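Local coordinates for protein putative diguanylate cyclase (GGDEF) with PAS/PAC domain (Rhodopseudomonas palustris, PDB 3LIF) that probably makes cyclic di-GMP from two GTP molecules as a whole protein, of which this chain is the extracellular PDC-fold (double Cache) sensor domain, at residues A11-E14 with T15-N19; Y100-Y103 with H104-N107; H27-H30 with T31-A35. All coordinates share one frame; numbering follows the deposited sequence. Where two conformers were deposited one is given.

From the N terminus the chain meets contact 1, then contact 3, then contact 2. All three are local turns of helix, and none closes a long loop. They run in series without nesting or crossing. Contacts 1 and 3 share helix 5-47, the long helix that spans the two antiparallel sheets; their centres are about 24 Å apart. Contact 1 lies near its N-terminal end, beside strand 206-212. Contact 3 lies near the middle of the molecule, where the two halves meet. Contact 2 is on the short helix 99-106 against the sheet that holds strands 113-119 and 141-149, about 42 Å from contact 1 between centres and on the opposite side of the chain's centre.

Contact 1. Residues A11-E14 with T15-N19; sequences AQSE and TEMRN
E14 and R18 sit one turn apart on helix 5-47 and run side by side, pointing the same way. The E14 chain is fully extended, with CG anti to the backbone N (chi1 178°), which carries the carboxylate alongside R18. CG of E14 lies 3.6 Å from CD of R18, so the aliphatic parts of the two chains also touch. OE2 of E14 meets NH1 of R18 at 2.7 Å in a salt bridge. OE2 comes to the edge of the guanidinium, near its plane. The carboxylate and guanidinium planes are turned 36° apart. The N-H...O angle is only 129°, which makes the hydrogen bond within the pair weak. Beneath them, R18 N donates to E14 O at 2.8 Å. On the adjoining face of the helix, CG of selenomethionine M17 passes 4.1 Å from OG of S13, and M17 N bonds to S13 O at 2.8 Å.

E14, M17 and R18 all rest on Y208, so this turn packs near the start of the helix against edge strand 206-212 of the second sheet. S13 OG adds a weak hydrogen bond to R238. R18 uses NH1 for the carboxylate of E14 and NH2 for a hydroxyl of a bound citric acid, probably from the crystallisation liquor. E14 and R18 thus set opposite charges side by side at the surface, where each would probably partly neutralise the other, more by electrostatic attraction than by a directed hydrogen bond.

Contact 2. Residues Y100-Y103 with H104-N107; sequences YFRY and HRAN
Y100-A106 make up almost the whole of the short helix 99-106, with H104 N bonded to Y100 O at 3.0 Å and R105 N to F101 O, and N107, whose N bonds to Y103 O, is the first residue to leave helical geometry. Y103 has CG anti to its own N (chi1 170°), which brings the ring between H104 and N107. One edge of that ring points at the face of the H104 ring in an offset edge-to-face pair. The centroids are 5.3 Å apart and the planes meet at 78°. The side-chain amide of N107 stacks over one face of Y103, with the two planes only 22° apart.

This helix lies on the antiparallel sheet of the first Cache-like half. Y100 and H104 face strands 113-119, 126-135 and 141-149. Y100 OH also hydrogen-bonds to a 2-methyl-2,4-pentanediol molecule, probably from the crystallisation liquor, which is consistent with a pocket at this place.

On another side of the helix, CE2 at the edge of the F101 ring sits over one face of the R105 guanidinium, 3.5 Å from NH1. The contact is therefore edge to face, and the groups are not stacked flat. One water links R105 NE, at 2.9 Å, to R102 O, at 2.7 Å. R102 turns its own guanidinium to D97 O, while its CG packs 3.7 Å from R105 NH2.

Contact 3. Residues H27-H30 with T31-A35; sequences HATH and TFQGA
T31 has OG1 beside its own backbone N and anti to its carbonyl carbon (chi1 -58°), which turns the hydroxyl back toward H27, one turn earlier. H27 has CG anti to its N (chi1 178°), and this sets the imidazole beside the same hydroxyl. OG1 of T31 donates to H27 O at 2.6 Å. T31 N donates to that carbonyl too, at 2.8 Å. The two donors come from opposite faces of the carbonyl plane, so one oxygen is gripped from both sides. T31 OG1 also lies over one face of the H27 ring, offset toward the rim, with CE1 of H27 the nearest ring atom at 3.6 Å. With a valine in its place, the hydroxyl would be gone, and H27 O would probably be left with the backbone N-H as its single donor from this turn.

The helical backbone bonds carry on from F32 N to A28 O, from Q33 N to T29 O and from G34 N to H30 O. The F32 ring turns its edge to the oxygen of A28, with CD1 of F32 3.5 Å from A28 O.

This is the middle of helix 5-47, where the two halves of the double-Cache fold meet. The side chain of T31 packs on Y153 and F154 of helix 151-158, and the H27 ring stacks with F157 of that helix. T31 O takes a hydrogen bond from Q69, just before strand 70-76. Around the helix, A28 and T29 touch V227 in the loop between strands 219-226 and 232-239, where T29 OG1 bonds to S228 O, and F32 reaches L112, which leads into strand 113-119 of the first sheet.

Contact 1. Residues A11-E14 with T15-N19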
loop_
_atom_site.group_PDB
_atom_site.type_symbol
_atom_site.label_atom_id
_atom_site.label_comp_id
_atom_site.label_asym_id
_atom_site.label_seq_id
_atom_site.Cartn_x
_atom_site.Cartn_y
_atom_site.Cartn_z
ATOM N N ALA A 11 -21.242 5.709 21.898
ATOM C CA ALA A 11 -20.263 4.785 22.441
ATOM C C ALA A 11 -20.171 3.503 21.659
ATOM O O ALA A 11 -19.092 2.924 21.566
ATOM C CB ALA A 11 -20.542 4.488 23.884
ATOM N N GLN A 12 -21.279 3.029 21.116
ATOM C CA GLN A 12 -21.239 1.790 20.381
ATOM C C GLN A 12 -20.724 2.092 19.011
ATOM O O GLN A 12 -20.154 1.244 18.317
ATOM C CB GLN A 12 -22.633 1.190 20.214
ATOM C CG GLN A 12 -23.506 1.312 21.441
ATOM C CD GLN A 12 -24.808 0.502 21.313
ATOM O OE1 GLN A 12 -25.668 0.758 20.420
ATOM N NE2 GLN A 12 -24.961 -0.481 22.207
ATOM N N SER A 13 -20.962 3.301 18.567
ATOM C CA SER A 13 -20.459 3.603 17.279
ATOM C C SER A 13 -18.897 3.655 17.366
ATOM O O SER A 13 -18.207 3.016 16.561
ATOM C CB SER A 13 -21.067 4.883 16.774
ATOM O OG SER A 13 -20.187 5.379 15.804
ATOM N N GLU A 14 -18.363 4.366 18.373
ATOM C CA GLU A 14 -16.935 4.385 18.609
ATOM C C GLU A 14 -16.455 2.945 18.710
ATOM O O GLU A 14 -15.475 2.553 18.089
ATOM C CB GLU A 14 -16.565 5.177 19.867
ATOM C CG GLU A 14 -15.082 5.185 20.173
ATOM C CD GLU A 14 -14.697 5.966 21.441
ATOM O OE1 GLU A 14 -15.336 7.003 21.748
ATOM O OE2 GLU A 14 -13.725 5.550 22.125
ATOM N N THR A 15 -17.134 2.116 19.470
ATOM C CA THR A 15 -16.696 0.751 19.469
ATOM C C THR A 15 -16.707 0.136 18.054
ATOM O O THR A 15 -15.842 -0.663 17.735
ATOM C CB THR A 15 -17.471 -0.099 20.514
ATOM O OG1 THR A 15 -17.098 0.357 21.797
ATOM C CG2 THR A 15 -17.077 -1.569 20.470
ATOM N N GLU A 16 -17.666 0.446 17.195
ATOM C CA GLU A 16 -17.670 -0.325 15.953
ATOM C C GLU A 16 -16.542 0.163 15.086
ATOM O O GLU A 16 -15.929 -0.629 14.373
ATOM C CB GLU A 16 -18.957 -0.209 15.155
ATOM C CG GLU A 16 -20.203 -0.652 15.863
ATOM C CD GLU A 16 -21.447 -0.035 15.206
ATOM O OE1 GLU A 16 -21.293 0.881 14.325
ATOM O OE2 GLU A 16 -22.565 -0.460 15.571
HETATM N N MSE A 17 -16.314 1.476 15.137
HETATM C CA MSE A 17 -15.267 2.120 14.399
HETATM C C MSE A 17 -13.950 1.547 14.874
HETATM O O MSE A 17 -13.159 1.111 14.050
HETATM C CB MSE A 17 -15.270 3.619 14.606
HETATM C CG MSE A 17 -16.560 4.314 14.237
HETATM SE SE MSE A 17 -16.752 4.311 12.347
HETATM C CE MSE A 17 -16.204 6.203 12.175
ATOM N N ARG A 18 -13.710 1.498 16.183
ATOM C CA ARG A 18 -12.421 0.980 16.631
ATOM C C ARG A 18 -12.227 -0.455 16.136
ATOM O O ARG A 18 -11.128 -0.802 15.705
ATOM C CB ARG A 18 -12.146 1.184 18.147
ATOM C CG ARG A 18 -12.072 2.656 18.473
ATOM C CD ARG A 18 -12.165 3.066 19.971
ATOM N NE ARG A 18 -10.821 3.372 20.431
ATOM C CZ ARG A 18 -10.391 4.518 20.934
ATOM N NH1 ARG A 18 -11.205 5.546 21.157
ATOM N NH2 ARG A 18 -9.109 4.608 21.258
ATOM N N ASN A 19 -13.274 -1.281 16.116
ATOM C CA ASN A 19 -13.047 -2.660 15.639
ATOM C C ASN A 19 -12.822 -2.630 14.183
ATOM O O ASN A 19 -12.004 -3.342 13.687
ATOM C CB ASN A 19 -14.177 -3.657 15.962
ATOM C CG ASN A 19 -14.535 -3.673 17.459
ATOM O OD1 ASN A 19 -15.648 -4.090 17.834
ATOM N ND2 ASN A 19 -13.619 -3.170 18.324
HETATM O O HOH W 1 -14.249 2.101 21.985
#

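Contact 2. Residues Y100-Y103 with H104-N107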
loop_
_atom_site.group_PDB
_atom_site.type_symbol
_atom_site.label_atom_id
_atom_site.label_comp_id
_atom_site.label_asym_id
_atom_site.label_seq_id
_atom_site.Cartn_x
_atom_site.Cartn_y
_atom_site.Cartn_z
ATOM N N TYR A 100 13.997 2.857 -5.154
ATOM C CA TYR A 100 13.960 1.515 -4.610
ATOM C C TYR A 100 15.139 0.709 -5.095
ATOM O O TYR A 100 15.670 -0.126 -4.327
ATOM C CB TYR A 100 12.675 0.802 -4.921
ATOM C CG TYR A 100 12.383 0.597 -6.384
ATOM C CD1 TYR A 100 11.545 1.465 -7.044
ATOM C CD2 TYR A 100 12.901 -0.498 -7.101
ATOM C CE1 TYR A 100 11.206 1.274 -8.346
ATOM C CE2 TYR A 100 12.565 -0.693 -8.463
ATOM C CZ TYR A 100 11.703 0.208 -9.049
ATOM O OH TYR A 100 11.329 0.140 -10.361
ATOM N N PHE A 101 15.567 0.949 -6.340
ATOM C CA PHE A 101 16.718 0.236 -6.852
ATOM C C PHE A 101 17.931 0.677 -6.105
ATOM O O PHE A 101 18.672 -0.157 -5.579
ATOM C CB PHE A 101 16.940 0.440 -8.329
ATOM C CG PHE A 101 18.298 -0.022 -8.785
ATOM C CD1 PHE A 101 18.528 -1.347 -9.061
ATOM C CD2 PHE A 101 19.344 0.877 -8.947
ATOM C CE1 PHE A 101 19.757 -1.779 -9.489
ATOM C CE2 PHE A 101 20.617 0.426 -9.349
ATOM C CZ PHE A 101 20.816 -0.901 -9.601
ATOM N N ARG A 102 18.148 1.989 -6.043
ATOM C CA ARG A 102 19.251 2.479 -5.245
ATOM C C ARG A 102 19.201 1.926 -3.808
ATOM O O ARG A 102 20.219 1.569 -3.255
ATOM C CB ARG A 102 19.337 4.020 -5.292
ATOM C CG ARG A 102 20.103 4.466 -6.547
ATOM C CD ARG A 102 20.192 5.933 -6.808
ATOM N NE ARG A 102 18.866 6.461 -7.084
ATOM C CZ ARG A 102 18.140 7.118 -6.165
ATOM N NH1 ARG A 102 18.640 7.287 -4.940
ATOM N NH2 ARG A 102 16.930 7.618 -6.450
ATOM N N TYR A 103 18.028 1.839 -3.200
ATOM C CA TYR A 103 17.998 1.426 -1.826
ATOM C C TYR A 103 18.448 -0.049 -1.658
ATOM O O TYR A 103 19.274 -0.383 -0.794
ATOM C CB TYR A 103 16.620 1.677 -1.258
ATOM C CG TYR A 103 16.426 1.066 0.106
ATOM C CD1 TYR A 103 16.058 -0.282 0.226
ATOM C CD2 TYR A 103 16.619 1.812 1.281
ATOM C CE1 TYR A 103 15.892 -0.884 1.475
ATOM C CE2 TYR A 103 16.452 1.226 2.540
ATOM C CZ TYR A 103 16.082 -0.134 2.634
ATOM O OH TYR A 103 15.879 -0.772 3.865
ATOM N N HIS A 104 17.961 -0.947 -2.505
ATOM C CA HIS A 104 18.401 -2.300 -2.343
ATOM C C HIS A 104 19.840 -2.544 -2.665
ATOM O O HIS A 104 20.422 -3.516 -2.152
ATOM C CB HIS A 104 17.520 -3.242 -3.129
ATOM C CG HIS A 104 16.139 -3.314 -2.569
ATOM N ND1 HIS A 104 15.003 -3.116 -3.331
ATOM C CD2 HIS A 104 15.717 -3.448 -1.293
ATOM C CE1 HIS A 104 13.931 -3.181 -2.562
ATOM N NE2 HIS A 104 14.339 -3.371 -1.320
ATOM N N ARG A 105 20.424 -1.729 -3.555
ATOM C CA ARG A 105 21.814 -1.931 -3.893
ATOM C C ARG A 105 22.683 -1.490 -2.708
ATOM O O ARG A 105 23.768 -1.986 -2.499
ATOM C CB ARG A 105 22.203 -1.145 -5.124
ATOM C CG ARG A 105 23.665 -1.339 -5.516
ATOM C CD ARG A 105 24.027 -0.558 -6.724
ATOM N NE ARG A 105 23.750 0.855 -6.522
ATOM C CZ ARG A 105 23.701 1.769 -7.500
ATOM N NH1 ARG A 105 23.883 1.423 -8.773
ATOM N NH2 ARG A 105 23.422 3.033 -7.199
ATOM N N ALA A 106 22.191 -0.550 -1.932
ATOM C CA ALA A 106 22.962 -0.060 -0.839
ATOM C C ALA A 106 22.793 -0.855 0.467
ATOM O O ALA A 106 23.691 -0.812 1.285
ATOM C CB ALA A 106 22.639 1.392 -0.608
ATOM N N ASN A 107 21.659 -1.528 0.696
ATOM C CA ASN A 107 21.372 -2.178 1.992
ATOM C C ASN A 107 21.045 -3.638 1.856
ATOM O O ASN A 107 20.162 -4.007 1.082
ATOM C CB ASN A 107 20.181 -1.545 2.690
ATOM C CG ASN A 107 20.234 -0.050 2.688
ATOM O OD1 ASN A 107 19.935 0.593 1.680
ATOM N ND2 ASN A 107 20.578 0.527 3.823
HETATM O O HOH W 2 22.740 2.075 -4.098
#

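Contact 3. Residues H27-H30 with T31-A35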
loop_
_atom_site.group_PDB
_atom_site.type_symbol
_atom_site.label_atom_id
_atom_site.label_comp_id
_atom_site.label_asym_id
_atom_site.label_seq_id
_atom_site.Cartn_x
_atom_site.Cartn_y
_atom_site.Cartn_z
ATOM N N HIS A 27 -6.393 -6.566 7.329
ATOM C CA HIS A 27 -6.469 -6.774 5.918
ATOM C C HIS A 27 -5.181 -6.244 5.230
ATOM O O HIS A 27 -4.680 -6.869 4.266
ATOM C CB HIS A 27 -7.650 -6.033 5.413
ATOM C CG HIS A 27 -7.814 -6.135 3.958
ATOM N ND1 HIS A 27 -7.359 -5.164 3.095
ATOM C CD2 HIS A 27 -8.439 -7.059 3.198
ATOM C CE1 HIS A 27 -7.693 -5.487 1.862
ATOM N NE2 HIS A 27 -8.353 -6.631 1.895
ATOM N N ALA A 28 -4.652 -5.099 5.706
ATOM C CA ALA A 28 -3.495 -4.518 5.058
ATOM C C ALA A 28 -2.382 -5.469 5.366
ATOM O O ALA A 28 -1.719 -5.983 4.455
ATOM C CB ALA A 28 -3.174 -3.136 5.574
ATOM N N THR A 29 -2.199 -5.755 6.645
ATOM C CA THR A 29 -1.138 -6.670 6.988
ATOM C C THR A 29 -1.198 -7.936 6.132
ATOM O O THR A 29 -0.217 -8.333 5.526
ATOM C CB THR A 29 -1.097 -7.047 8.449
ATOM O OG1 THR A 29 -0.855 -5.877 9.255
ATOM C CG2 THR A 29 0.055 -8.027 8.643
ATOM N N HIS A 30 -2.348 -8.563 6.043
ATOM C CA HIS A 30 -2.429 -9.838 5.335
ATOM C C HIS A 30 -2.123 -9.622 3.849
ATOM O O HIS A 30 -1.438 -10.453 3.237
ATOM C CB HIS A 30 -3.803 -10.553 5.493
ATOM C CG HIS A 30 -4.108 -11.050 6.879
ATOM N ND1 HIS A 30 -3.133 -11.472 7.761
ATOM C CD2 HIS A 30 -5.295 -11.209 7.523
ATOM C CE1 HIS A 30 -3.704 -11.844 8.895
ATOM N NE2 HIS A 30 -5.014 -11.695 8.774
ATOM N N THR A 31 -2.625 -8.521 3.271
ATOM C CA THR A 31 -2.403 -8.274 1.835
ATOM C C THR A 31 -0.917 -8.051 1.497
ATOM O O THR A 31 -0.374 -8.682 0.600
ATOM C CB THR A 31 -3.138 -7.072 1.377
ATOM O OG1 THR A 31 -4.537 -7.243 1.651
ATOM C CG2 THR A 31 -2.911 -6.873 -0.102
ATOM N N PHE A 32 -0.253 -7.173 2.231
ATOM C CA PHE A 32 1.187 -7.037 2.024
ATOM C C PHE A 32 1.958 -8.326 2.292
ATOM O O PHE A 32 2.878 -8.650 1.533
ATOM C CB PHE A 32 1.764 -5.811 2.751
ATOM C CG PHE A 32 1.384 -4.531 2.073
ATOM C CD1 PHE A 32 0.159 -3.935 2.324
ATOM C CD2 PHE A 32 2.211 -3.963 1.106
ATOM C CE1 PHE A 32 -0.221 -2.770 1.652
ATOM C CE2 PHE A 32 1.850 -2.782 0.476
ATOM C CZ PHE A 32 0.628 -2.211 0.716
ATOM N N GLN A 33 1.567 -9.072 3.332
ATOM C CA GLN A 33 2.229 -10.308 3.678
ATOM C C GLN A 33 2.116 -11.218 2.463
ATOM O O GLN A 33 3.070 -11.837 2.022
ATOM C CB GLN A 33 1.446 -10.947 4.771
ATOM C CG GLN A 33 2.179 -11.983 5.544
ATOM C CD GLN A 33 2.511 -11.382 6.909
ATOM O OE1 GLN A 33 1.915 -11.773 7.924
ATOM N NE2 GLN A 33 3.423 -10.383 6.939
ATOM N N GLY A 34 0.928 -11.273 1.902
ATOM C CA GLY A 34 0.725 -12.117 0.752
ATOM C C GLY A 34 1.764 -11.813 -0.301
ATOM O O GLY A 34 2.334 -12.729 -0.881
ATOM N N ALA A 35 2.008 -10.515 -0.529
ATOM C CA ALA A 35 2.862 -10.033 -1.573
ATOM C C ALA A 35 4.284 -10.324 -1.166
ATOM O O ALA A 35 5.084 -10.756 -1.989
ATOM C CB ALA A 35 2.654 -8.537 -1.771
#